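Local coordinates for Molybdate/tungstate binding protein (Sporomusa ovata, PDB 1FR3) that binds molybdate and tungstate at sites built between its subunits and probably takes part in molybdate homeostasis, at residues 25-30 with 54-59; 9-14 with 32-37. All coordinates share one frame; numbering follows the deposited sequence.

Contact 1: residues 25-30 with 54-59. With WO4 (tungstate(VI)ion), chain M.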
loop_
_atom_site.group_PDB
_atom_site.type_symbol
_atom_site.label_atom_id
_atom_site.label_comp_id
_atom_site.label_asym_id
_atom_site.label_seq_id
_atom_site.Cartn_x
_atom_site.Cartn_y
_atom_site.Cartn_z
ATOM N N ILE A 25 4.120 11.162 12.238
ATOM C CA ILE A 25 5.536 11.435 12.450
ATOM C C ILE A 25 5.948 12.468 11.394
ATOM O O ILE A 25 5.913 12.149 10.206
ATOM C CB ILE A 25 6.427 10.193 12.304
ATOM C CG1 ILE A 25 5.862 8.980 13.042
ATOM C CG2 ILE A 25 7.846 10.481 12.785
ATOM C CD1 ILE A 25 5.617 9.129 14.517
ATOM N N VAL A 26 6.221 13.680 11.849
ATOM C CA VAL A 26 6.608 14.761 10.939
ATOM C C VAL A 26 8.135 14.818 10.922
ATOM O O VAL A 26 8.755 14.933 11.980
ATOM C CB VAL A 26 6.054 16.128 11.364
ATOM C CG1 VAL A 26 6.372 17.162 10.287
ATOM C CG2 VAL A 26 4.549 16.067 11.588
ATOM N N MET A 27 8.724 14.694 9.739
ATOM C CA MET A 27 10.175 14.672 9.632
ATOM C C MET A 27 10.691 15.714 8.654
ATOM O O MET A 27 9.957 16.221 7.804
ATOM C CB MET A 27 10.597 13.280 9.126
ATOM C CG MET A 27 10.291 12.162 10.112
ATOM S SD MET A 27 10.417 10.522 9.355
ATOM C CE MET A 27 8.873 10.455 8.450
ATOM N N ASP A 28 11.972 16.027 8.787
ATOM C CA ASP A 28 12.637 16.906 7.836
ATOM C C ASP A 28 13.640 16.065 7.039
ATOM O O ASP A 28 14.403 15.305 7.632
ATOM C CB ASP A 28 13.400 18.057 8.500
ATOM C CG ASP A 28 14.100 18.907 7.447
ATOM O OD1 ASP A 28 15.330 18.768 7.307
ATOM O OD2 ASP A 28 13.419 19.696 6.763
ATOM N N TYR A 29 13.583 16.211 5.725
ATOM C CA TYR A 29 14.545 15.548 4.859
ATOM C C TYR A 29 15.205 16.616 3.979
ATOM O O TYR A 29 14.616 17.027 2.980
ATOM C CB TYR A 29 13.918 14.468 3.970
ATOM C CG TYR A 29 15.011 13.795 3.149
ATOM C CD1 TYR A 29 15.964 13.011 3.787
ATOM C CD2 TYR A 29 15.082 13.969 1.783
ATOM C CE1 TYR A 29 16.971 12.398 3.059
ATOM C CE2 TYR A 29 16.091 13.363 1.047
ATOM C CZ TYR A 29 17.020 12.586 1.697
ATOM O OH TYR A 29 18.026 11.978 0.973
ATOM N N LYS A 30 16.404 17.048 4.369
ATOM C CA LYS A 30 17.132 18.044 3.587
ATOM C C LYS A 30 16.269 19.248 3.244
ATOM O O LYS A 30 16.388 19.820 2.155
ATOM C CB LYS A 30 17.694 17.388 2.315
ATOM C CG LYS A 30 18.609 16.202 2.578
ATOM C CD LYS A 30 19.139 15.580 1.290
ATOM C CE LYS A 30 20.106 14.450 1.620
ATOM N NZ LYS A 30 20.460 13.659 0.405
ATOM N N VAL A 54 16.385 9.237 11.861
ATOM C CA VAL A 54 15.698 8.016 11.461
ATOM C C VAL A 54 15.785 7.828 9.951
ATOM O O VAL A 54 16.252 8.699 9.221
ATOM C CB VAL A 54 14.203 8.085 11.840
ATOM C CG1 VAL A 54 14.016 8.214 13.348
ATOM C CG2 VAL A 54 13.502 9.260 11.160
ATOM N N THR A 55 15.326 6.665 9.495
ATOM C CA THR A 55 15.267 6.408 8.060
ATOM C C THR A 55 13.805 6.250 7.657
ATOM O O THR A 55 13.098 5.386 8.186
ATOM C CB THR A 55 16.086 5.177 7.635
ATOM O OG1 THR A 55 17.470 5.426 7.923
ATOM C CG2 THR A 55 15.921 4.905 6.146
ATOM N N ALA A 56 13.337 7.096 6.742
ATOM C CA ALA A 56 11.985 6.944 6.201
ATOM C C ALA A 56 12.117 5.853 5.127
ATOM O O ALA A 56 13.087 5.900 4.355
ATOM C CB ALA A 56 11.441 8.234 5.642
ATOM N N LEU A 57 11.219 4.884 5.113
ATOM C CA LEU A 57 11.294 3.763 4.189
ATOM C C LEU A 57 10.034 3.611 3.351
ATOM O O LEU A 57 8.930 3.544 3.898
ATOM C CB LEU A 57 11.512 2.473 4.994
ATOM C CG LEU A 57 11.559 1.169 4.191
ATOM C CD1 LEU A 57 12.859 1.070 3.414
ATOM C CD2 LEU A 57 11.365 -0.030 5.111
ATOM N N VAL A 58 10.179 3.482 2.031
ATOM C CA VAL A 58 9.016 3.310 1.168
ATOM C C VAL A 58 9.236 2.195 0.143
ATOM O O VAL A 58 10.260 2.201 -0.544
ATOM C CB VAL A 58 8.676 4.610 0.417
ATOM C CG1 VAL A 58 7.417 4.429 -0.413
ATOM C CG2 VAL A 58 8.488 5.772 1.389
ATOM N N LYS A 59 8.273 1.289 0.018
ATOM C CA LYS A 59 8.397 0.218 -0.982
ATOM C C LYS A 59 8.244 0.786 -2.378
ATOM O O LYS A 59 7.441 1.692 -2.617
ATOM C CB LYS A 59 7.326 -0.837 -0.696
ATOM C CG LYS A 59 7.605 -2.187 -1.344
ATOM C CD LYS A 59 6.530 -3.203 -0.960
ATOM C CE LYS A 59 6.847 -4.572 -1.561
ATOM N NZ LYS A 59 6.725 -4.527 -3.051
HETATM W W WO4 M . 10.602 -3.394 -3.192
HETATM O O1 WO4 M . 11.926 -4.124 -4.144
HETATM O O2 WO4 M . 10.422 -4.245 -1.666
HETATM O O3 WO4 M . 9.144 -3.495 -4.112
HETATM O O4 WO4 M . 10.969 -1.696 -2.898
#

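Contact 2: residues 9-14 with 32-37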
loop_
_atom_site.group_PDB
_atom_site.type_symbol
_atom_site.label_atom_id
_atom_site.label_comp_id
_atom_site.label_asym_id
_atom_site.label_seq_id
_atom_site.Cartn_x
_atom_site.Cartn_y
_atom_site.Cartn_z
ATOM N N LEU A 9 15.262 7.272 3.104
ATOM C CA LEU A 9 15.572 8.694 3.248
ATOM C C LEU A 9 16.048 8.957 4.678
ATOM O O LEU A 9 15.269 8.752 5.616
ATOM C CB LEU A 9 14.372 9.573 2.916
ATOM C CG LEU A 9 13.716 9.366 1.546
ATOM C CD1 LEU A 9 12.381 10.094 1.501
ATOM C CD2 LEU A 9 14.620 9.875 0.430
ATOM N N GLU A 10 17.292 9.379 4.844
ATOM C CA GLU A 10 17.821 9.665 6.177
ATOM C C GLU A 10 17.293 11.015 6.651
ATOM O O GLU A 10 17.709 12.059 6.146
ATOM C CB GLU A 10 19.350 9.623 6.178
ATOM C CG GLU A 10 19.878 8.243 5.791
ATOM C CD GLU A 10 21.388 8.154 5.838
ATOM O OE1 GLU A 10 22.057 9.176 6.105
ATOM O OE2 GLU A 10 21.930 7.056 5.607
ATOM N N ALA A 11 16.360 10.983 7.593
ATOM C CA ALA A 11 15.682 12.187 8.047
ATOM C C ALA A 11 15.755 12.426 9.545
ATOM O O ALA A 11 16.368 11.658 10.289
ATOM C CB ALA A 11 14.212 12.047 7.636
ATOM N N THR A 12 15.151 13.535 9.969
ATOM C CA THR A 12 15.140 13.885 11.388
ATOM C C THR A 12 13.703 14.119 11.841
ATOM O O THR A 12 12.929 14.771 11.138
ATOM C CB THR A 12 15.996 15.133 11.677
ATOM O OG1 THR A 12 17.362 14.882 11.315
ATOM C CG2 THR A 12 15.972 15.509 13.150
ATOM N N VAL A 13 13.330 13.536 12.982
ATOM C CA VAL A 13 11.975 13.753 13.503
ATOM C C VAL A 13 11.821 15.186 14.016
ATOM O O VAL A 13 12.638 15.635 14.823
ATOM C CB VAL A 13 11.630 12.780 14.643
ATOM C CG1 VAL A 13 10.224 13.005 15.178
ATOM C CG2 VAL A 13 11.784 11.335 14.179
ATOM N N LYS A 14 10.774 15.866 13.580
ATOM C CA LYS A 14 10.480 17.222 14.034
ATOM C C LYS A 14 9.396 17.199 15.114
ATOM O O LYS A 14 9.554 17.796 16.184
ATOM C CB LYS A 14 10.016 18.124 12.892
ATOM C CG LYS A 14 11.032 18.368 11.793
ATOM C CD LYS A 14 10.674 19.562 10.925
ATOM C CE LYS A 14 9.431 19.315 10.086
ATOM N NZ LYS A 14 9.147 20.473 9.181
ATOM N N THR A 32 12.856 19.249 3.148
ATOM C CA THR A 32 11.505 18.874 2.738
ATOM C C THR A 32 10.796 18.224 3.926
ATOM O O THR A 32 11.414 17.425 4.626
ATOM C CB THR A 32 11.501 17.880 1.567
ATOM O OG1 THR A 32 12.009 18.495 0.371
ATOM C CG2 THR A 32 10.092 17.393 1.245
ATOM N N GLU A 33 9.528 18.578 4.129
ATOM C CA GLU A 33 8.778 17.962 5.216
ATOM C C GLU A 33 8.198 16.626 4.744
ATOM O O GLU A 33 7.614 16.547 3.669
ATOM C CB GLU A 33 7.638 18.878 5.677
ATOM C CG GLU A 33 6.906 18.283 6.876
ATOM C CD GLU A 33 6.028 19.315 7.564
ATOM O OE1 GLU A 33 6.596 20.130 8.307
ATOM O OE2 GLU A 33 4.805 19.264 7.340
ATOM N N LEU A 34 8.400 15.598 5.562
ATOM C CA LEU A 34 7.852 14.274 5.279
ATOM C C LEU A 34 6.830 13.965 6.380
ATOM O O LEU A 34 6.976 14.461 7.503
ATOM C CB LEU A 34 8.916 13.186 5.264
ATOM C CG LEU A 34 10.117 13.359 4.326
ATOM C CD1 LEU A 34 11.073 12.184 4.476
ATOM C CD2 LEU A 34 9.636 13.500 2.885
ATOM N N VAL A 35 5.823 13.175 6.051
ATOM C CA VAL A 35 4.812 12.796 7.032
ATOM C C VAL A 35 4.551 11.291 6.915
ATOM O O VAL A 35 4.167 10.814 5.847
ATOM C CB VAL A 35 3.489 13.557 6.881
ATOM C CG1 VAL A 35 2.462 13.101 7.916
ATOM C CG2 VAL A 35 3.734 15.056 7.019
ATOM N N ALA A 36 4.801 10.582 8.011
ATOM C CA ALA A 36 4.526 9.151 8.057
ATOM C C ALA A 36 3.388 8.905 9.056
ATOM O O ALA A 36 3.339 9.551 10.108
ATOM C CB ALA A 36 5.761 8.361 8.472
ATOM N N ALA A 37 2.485 8.005 8.721
ATOM C CA ALA A 37 1.409 7.608 9.634
ATOM C C ALA A 37 1.670 6.147 10.015
ATOM O O ALA A 37 1.550 5.263 9.165
ATOM C CB ALA A 37 0.047 7.806 9.021
#

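Contact 1: residues 25-30 with 54-59
Met27 is the one side chain of residues 25-30 that makes real contact with residues 54-59, and it does so mainly through its thioether. The sulfur SD sits 3.8 Å from Val54 CG2, the two side chains crossing at about a right angle. A turn about the CG-SD bond (chi3 -78°) carries the terminal methyl CE to the looser approach of 4.4 Å from Ala56 CB. No hydrogen bond joins the two segments: the CA atoms of Met27 and Ala56 are 8.6 Å apart, and strand 7-18 runs between their strands in the sheet. Met63 of a second subunit also packs on Met27, so this buried apolar patch continues into the interface.

At the far end of 54-59 the chemistry changes. Lys59 lays its aliphatic part alongside the tungstate, CG coming within 3.4 Å of the anion's O3. A turn about chi4 (-68°) then brings NZ back to O3 for a hydrogen bond of 2.8 Å. The same ammonium also hydrogen-bonds to Thr61 OG1 of its own chain and to Ala37 O of a neighbouring subunit. With an alanine here, tungstate O3 would probably lose this charged donor and a gap would open beside the anion. Ser4, Arg6 N and Ala60 N bind the tungstate too, as do Thr39 and Ser42 of that neighbouring subunit. Strand 54-58 and the residue that follows it thus join the apolar interior of a TOBE domain, a member of the OB clan, to an intersubunit oxyanion site.

Contact 2: residues 9-14 with 32-37
Strands 9-14 and 32-37 cross nearly at right angles, their directions 80° apart and their axes 8.9 Å apart at the closest, with Ala11 facing Leu34. No backbone hydrogen bond links them, because strand 22-29 lies between them in the sheet; they meet through side chains where the curled sheet turns its inner surface on itself. Lys14 has helix-like backbone angles, consistent with a beta bulge opposite Val26.

Leu34 supplies the apolar half. Its CD1 branch meets Leu9 CD1 methyl to methyl at 3.9 Å, and the same CD1 comes more loosely to Ala11 CB at 4.5 Å. Tyr29 and Ala56 also touch Leu34, while Leu34 of a second subunit packs on Leu9, so this cluster too reaches the interface.

The polar half lies nearer the solvent. Lys14 NZ donates to Glu33 OE1 at 2.7 Å in a salt bridge, taken on the lone pair directed away from the other carboxylate oxygen. Glu33 sends CG anti to its backbone nitrogen (chi1 -176°) and extends from there, whereas Lys14 bends at chi3 and approaches at about a right angle to it. Lys14 CE lies 3.4 Å from the same oxygen, and both side chains rest on Val26, so the ion pair bridges over the intervening strand. The near-orthogonal crossing of two strands that are not neighbours is consistent with the coiled, barrel-like antiparallel sheet of the OB fold, to whose clan the TOBE domain belongs.

In the fold
From the N terminus the segments come in the order 9-14, 25-30, 32-37, 54-59. Contact 2 joins the first to the third and closes a loop of 17 residues that holds the end of strand 7-18 and the whole of strand 22-29; contact 1 joins the second to the fourth, around a longer loop containing helix 40-46. The two loops therefore cross rather than nest. In the sheet the order is 32-39, 22-29, 7-18, 53-58, so each contact skips one strand, and the skipped strand belongs to the other contact. Probable backbone hydrogen bonds stitch them together, with Val26 O 2.7 Å from Lys14 N and Ile25 N 2.8 Å from Ala36 O. Both contacts touch the second subunit.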